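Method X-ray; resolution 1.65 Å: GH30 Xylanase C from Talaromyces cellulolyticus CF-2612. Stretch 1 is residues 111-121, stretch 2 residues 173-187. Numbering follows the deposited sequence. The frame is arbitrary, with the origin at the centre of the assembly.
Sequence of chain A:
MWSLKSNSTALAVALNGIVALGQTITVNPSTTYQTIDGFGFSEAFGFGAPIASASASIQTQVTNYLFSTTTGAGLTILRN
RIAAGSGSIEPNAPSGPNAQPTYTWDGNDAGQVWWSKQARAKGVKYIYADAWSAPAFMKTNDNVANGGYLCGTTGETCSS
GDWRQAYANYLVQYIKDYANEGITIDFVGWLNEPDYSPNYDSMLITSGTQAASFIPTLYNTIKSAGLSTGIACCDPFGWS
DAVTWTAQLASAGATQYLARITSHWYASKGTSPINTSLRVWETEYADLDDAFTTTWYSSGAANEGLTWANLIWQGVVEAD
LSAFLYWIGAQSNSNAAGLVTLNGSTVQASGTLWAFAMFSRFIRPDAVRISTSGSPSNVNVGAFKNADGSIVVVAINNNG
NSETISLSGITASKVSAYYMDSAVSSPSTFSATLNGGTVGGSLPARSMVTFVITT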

# COMPACT_ATOMS: atom_id res chain seq x y z
N GLY A 111 -3.97 -4.25 18.07
CA GLY A 111 -3.06 -3.13 17.87
C GLY A 111 -3.49 -2.17 16.77
O GLY A 111 -2.92 -1.08 16.73
N GLN A 112 -4.51 -2.48 15.99
CA GLN A 112 -4.85 -1.68 14.78
C GLN A 112 -5.57 -0.39 15.16
O GLN A 112 -5.40 0.56 14.45
CB GLN A 112 -5.62 -2.53 13.79
CG GLN A 112 -4.73 -3.61 13.18
CD GLN A 112 -5.38 -4.41 12.08
OE1 GLN A 112 -4.73 -4.76 11.11
NE2 GLN A 112 -6.66 -4.73 12.24
N VAL A 113 -6.30 -0.35 16.27
CA VAL A 113 -6.91 0.94 16.70
C VAL A 113 -5.78 1.90 17.09
O VAL A 113 -5.77 3.07 16.62
CB VAL A 113 -7.93 0.77 17.83
CG1 VAL A 113 -8.39 2.14 18.28
CG2 VAL A 113 -9.14 -0.05 17.42
N TRP A 114 -4.81 1.44 17.86
CA TRP A 114 -3.68 2.29 18.28
C TRP A 114 -2.93 2.77 17.02
O TRP A 114 -2.63 3.97 16.85
CB TRP A 114 -2.75 1.50 19.19
CG TRP A 114 -1.61 2.32 19.73
CD1 TRP A 114 -1.64 3.09 20.86
CD2 TRP A 114 -0.32 2.52 19.13
NE1 TRP A 114 -0.42 3.71 21.04
CE2 TRP A 114 0.40 3.37 19.99
CE3 TRP A 114 0.31 2.03 17.98
CZ2 TRP A 114 1.71 3.73 19.74
CZ3 TRP A 114 1.61 2.38 17.75
CH2 TRP A 114 2.32 3.22 18.62
N TRP A 115 -2.67 1.84 16.13
CA TRP A 115 -1.92 2.14 14.90
C TRP A 115 -2.69 3.13 14.05
O TRP A 115 -2.06 4.05 13.47
CB TRP A 115 -1.56 0.84 14.17
CG TRP A 115 -0.24 0.30 14.61
CD1 TRP A 115 -0.03 -0.80 15.38
CD2 TRP A 115 1.05 0.84 14.28
NE1 TRP A 115 1.31 -0.97 15.59
CE2 TRP A 115 2.00 0.02 14.90
CE3 TRP A 115 1.48 1.95 13.54
CZ2 TRP A 115 3.37 0.27 14.82
CZ3 TRP A 115 2.84 2.20 13.45
CH2 TRP A 115 3.78 1.34 14.05
N SER A 116 -4.01 2.98 13.95
CA SER A 116 -4.85 3.90 13.15
C SER A 116 -4.81 5.31 13.74
O SER A 116 -4.72 6.27 12.98
CB SER A 116 -6.29 3.38 13.03
OG SER A 116 -6.33 2.10 12.35
N LYS A 117 -4.89 5.44 15.06
CA LYS A 117 -4.86 6.77 15.72
C LYS A 117 -3.47 7.41 15.52
O LYS A 117 -3.42 8.60 15.23
CB LYS A 117 -5.26 6.65 17.20
CG LYS A 117 -6.71 6.28 17.44
CD LYS A 117 -7.02 6.17 18.93
CE LYS A 117 -8.49 5.87 19.16
NZ LYS A 117 -8.99 6.53 20.37
N GLN A 118 -2.38 6.64 15.66
CA GLN A 118 -1.02 7.15 15.43
C GLN A 118 -0.91 7.63 13.98
O GLN A 118 -0.38 8.71 13.73
CB GLN A 118 0.02 6.08 15.72
CG GLN A 118 0.11 5.70 17.19
CD GLN A 118 0.73 6.80 18.04
OE1 GLN A 118 1.68 7.46 17.64
NE2 GLN A 118 0.24 6.94 19.25
N ALA A 119 -1.43 6.84 13.04
CA ALA A 119 -1.33 7.14 11.60
C ALA A 119 -2.01 8.48 11.32
O ALA A 119 -1.41 9.34 10.67
CB ALA A 119 -1.99 6.05 10.80
N ARG A 120 -3.23 8.64 11.84
CA ARG A 120 -4.03 9.89 11.59
C ARG A 120 -3.34 11.10 12.23
O ARG A 120 -3.31 12.19 11.64
CB ARG A 120 -5.44 9.73 12.16
CG ARG A 120 -6.39 8.89 11.32
CD ARG A 120 -6.43 9.27 9.87
NE ARG A 120 -7.54 8.63 9.22
CZ ARG A 120 -7.69 8.50 7.94
NH1 ARG A 120 -6.78 8.96 7.11
NH2 ARG A 120 -8.78 7.91 7.50
N ALA A 121 -2.71 10.91 13.36
CA ALA A 121 -2.02 12.00 14.12
C ALA A 121 -0.74 12.41 13.38
O ALA A 121 -0.38 13.59 13.45
CB ALA A 121 -1.73 11.53 15.51
N GLN A 173 -20.47 -3.26 10.05
CA GLN A 173 -20.37 -3.16 11.53
C GLN A 173 -18.91 -2.89 11.92
O GLN A 173 -18.64 -2.10 12.87
CB GLN A 173 -20.91 -4.42 12.22
CG GLN A 173 -20.80 -4.38 13.73
CD GLN A 173 -21.69 -3.30 14.31
OE1 GLN A 173 -22.84 -3.14 13.91
NE2 GLN A 173 -21.10 -2.48 15.17
N TYR A 174 -17.97 -3.53 11.24
CA TYR A 174 -16.53 -3.29 11.53
C TYR A 174 -16.19 -1.82 11.26
O TYR A 174 -15.55 -1.19 12.09
CB TYR A 174 -15.67 -4.24 10.69
CG TYR A 174 -14.19 -4.03 10.86
CD1 TYR A 174 -13.49 -4.74 11.80
CD2 TYR A 174 -13.50 -3.15 10.05
CE1 TYR A 174 -12.13 -4.55 11.96
CE2 TYR A 174 -12.15 -2.93 10.21
CZ TYR A 174 -11.45 -3.70 11.11
OH TYR A 174 -10.11 -3.50 11.27
N ILE A 175 -16.61 -1.30 10.13
CA ILE A 175 -16.43 0.14 9.77
C ILE A 175 -17.06 1.02 10.86
O ILE A 175 -16.41 2.00 11.30
CB ILE A 175 -16.98 0.43 8.36
CG1 ILE A 175 -16.18 -0.33 7.29
CG2 ILE A 175 -16.93 1.94 8.08
CD1 ILE A 175 -16.89 -0.39 5.96
N LYS A 176 -18.29 0.73 11.28
CA LYS A 176 -18.94 1.52 12.36
C LYS A 176 -18.17 1.40 13.68
O LYS A 176 -18.13 2.42 14.46
CB LYS A 176 -20.38 1.03 12.54
CG LYS A 176 -21.32 1.29 11.39
CD LYS A 176 -22.73 1.09 11.88
CE LYS A 176 -23.72 0.86 10.77
NZ LYS A 176 -25.02 0.49 11.36
N ASP A 177 -17.62 0.22 13.99
CA ASP A 177 -16.78 0.04 15.19
C ASP A 177 -15.62 1.04 15.19
O ASP A 177 -15.36 1.74 16.25
CB ASP A 177 -16.27 -1.39 15.32
CG ASP A 177 -17.29 -2.42 15.75
OD1 ASP A 177 -18.37 -2.05 16.28
OD2 ASP A 177 -17.00 -3.60 15.50
N TYR A 178 -14.92 1.16 14.07
CA TYR A 178 -13.82 2.14 13.91
C TYR A 178 -14.39 3.57 14.01
O TYR A 178 -13.74 4.40 14.69
CB TYR A 178 -13.05 1.86 12.61
CG TYR A 178 -11.87 0.97 12.87
CD1 TYR A 178 -12.05 -0.37 13.11
CD2 TYR A 178 -10.61 1.51 13.00
CE1 TYR A 178 -10.97 -1.20 13.39
CE2 TYR A 178 -9.52 0.72 13.30
CZ TYR A 178 -9.71 -0.64 13.50
OH TYR A 178 -8.63 -1.40 13.83
N ALA A 179 -15.55 3.82 13.43
CA ALA A 179 -16.15 5.19 13.45
C ALA A 179 -16.46 5.59 14.89
O ALA A 179 -16.34 6.79 15.23
CB ALA A 179 -17.37 5.24 12.59
N ASN A 180 -16.83 4.60 15.71
CA ASN A 180 -17.17 4.79 17.15
C ASN A 180 -15.92 5.14 17.93
O ASN A 180 -16.06 5.92 18.87
CB ASN A 180 -17.87 3.58 17.73
CG ASN A 180 -19.30 3.47 17.25
OD1 ASN A 180 -19.89 4.40 16.69
ND2 ASN A 180 -19.85 2.29 17.44
N GLU A 181 -14.72 4.72 17.48
CA GLU A 181 -13.40 5.11 18.06
C GLU A 181 -12.90 6.43 17.42
O GLU A 181 -11.75 6.80 17.68
CB GLU A 181 -12.38 3.99 17.89
CG GLU A 181 -12.76 2.66 18.56
CD GLU A 181 -13.39 2.71 19.94
OE1 GLU A 181 -13.12 3.67 20.68
OE2 GLU A 181 -14.20 1.80 20.27
N GLY A 182 -13.68 7.09 16.56
CA GLY A 182 -13.31 8.34 15.86
C GLY A 182 -12.46 8.13 14.60
O GLY A 182 -11.92 9.13 14.05
N ILE A 183 -12.34 6.89 14.12
CA ILE A 183 -11.46 6.59 12.94
C ILE A 183 -12.37 6.34 11.75
O ILE A 183 -13.25 5.46 11.84
CB ILE A 183 -10.56 5.38 13.20
CG1 ILE A 183 -9.64 5.60 14.40
CG2 ILE A 183 -9.72 5.06 11.96
CD1 ILE A 183 -9.19 4.32 15.03
N THR A 184 -12.18 7.08 10.67
CA THR A 184 -12.93 6.94 9.41
C THR A 184 -12.10 6.02 8.52
O THR A 184 -10.93 6.38 8.20
CB THR A 184 -13.16 8.29 8.73
OG1 THR A 184 -13.97 9.07 9.60
CG2 THR A 184 -13.85 8.13 7.39
N ILE A 185 -12.63 4.86 8.18
CA ILE A 185 -11.98 4.00 7.17
C ILE A 185 -12.31 4.56 5.78
O ILE A 185 -13.53 4.76 5.48
CB ILE A 185 -12.42 2.55 7.38
CG1 ILE A 185 -11.89 2.01 8.70
CG2 ILE A 185 -11.95 1.74 6.19
CD1 ILE A 185 -12.53 0.72 9.11
N ASP A 186 -11.28 4.76 4.94
CA ASP A 186 -11.48 5.35 3.59
C ASP A 186 -11.95 4.28 2.60
O ASP A 186 -12.80 4.58 1.72
CB ASP A 186 -10.23 6.08 3.11
CG ASP A 186 -9.90 7.21 4.06
OD1 ASP A 186 -10.77 8.14 4.20
OD2 ASP A 186 -8.88 7.09 4.77
N PHE A 187 -11.36 3.08 2.69
CA PHE A 187 -11.63 2.01 1.73
C PHE A 187 -11.79 0.69 2.49
O PHE A 187 -11.10 0.48 3.51
CB PHE A 187 -10.52 1.87 0.67
CG PHE A 187 -10.22 3.17 -0.03
CD1 PHE A 187 -11.14 3.71 -0.91
CD2 PHE A 187 -9.07 3.88 0.25
CE1 PHE A 187 -10.91 4.95 -1.48
CE2 PHE A 187 -8.86 5.13 -0.33
CZ PHE A 187 -9.77 5.64 -1.20
O HOH W 1 -10.02 9.01 10.62

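One arginine nitrogen does double duty here: Arg120 NH2 donates to Asp186 OD2 at 2.9 Å, forming a salt bridge, and to the backbone carbonyl Thr184 O at 2.7 Å. Both acceptors lie at the guanidinium edge, near its plane, where the N-H bonds point. A water extends the clamp, accepting from Arg120 NE and from Thr184 N, 2.9 Å to each, so the arginine reads both backbone polar groups of Thr184, one directly and one through solvent.

The two helix axes come no closer than 11.7 Å and cross at -58°; much of the contact comes from Tyr178 and from Ile183, in the segment after the second helix. That helix ends in a Schellman motif, with Gly182 at positive phi and Ile183 N bonded back to Tyr178 O at 2.9 Å. Ile183 follows directly, and its CA-to-CB bond points sideways, yet its tip reaches the first helix: CD1 packs 3.6 Å from Ser116 CB and 4.0 Å from Val113 CG1.

Tyr178 works alike, starting sideways and ending with OH 3.2 Å from Gln112 CB, while Val113 CG2 sits 4.0 Å from its CZ. Ser116 OG, beside the ring edge, bonds Gln112 O at 2.8 Å, so the buried hydroxyl is satisfied within its own helix.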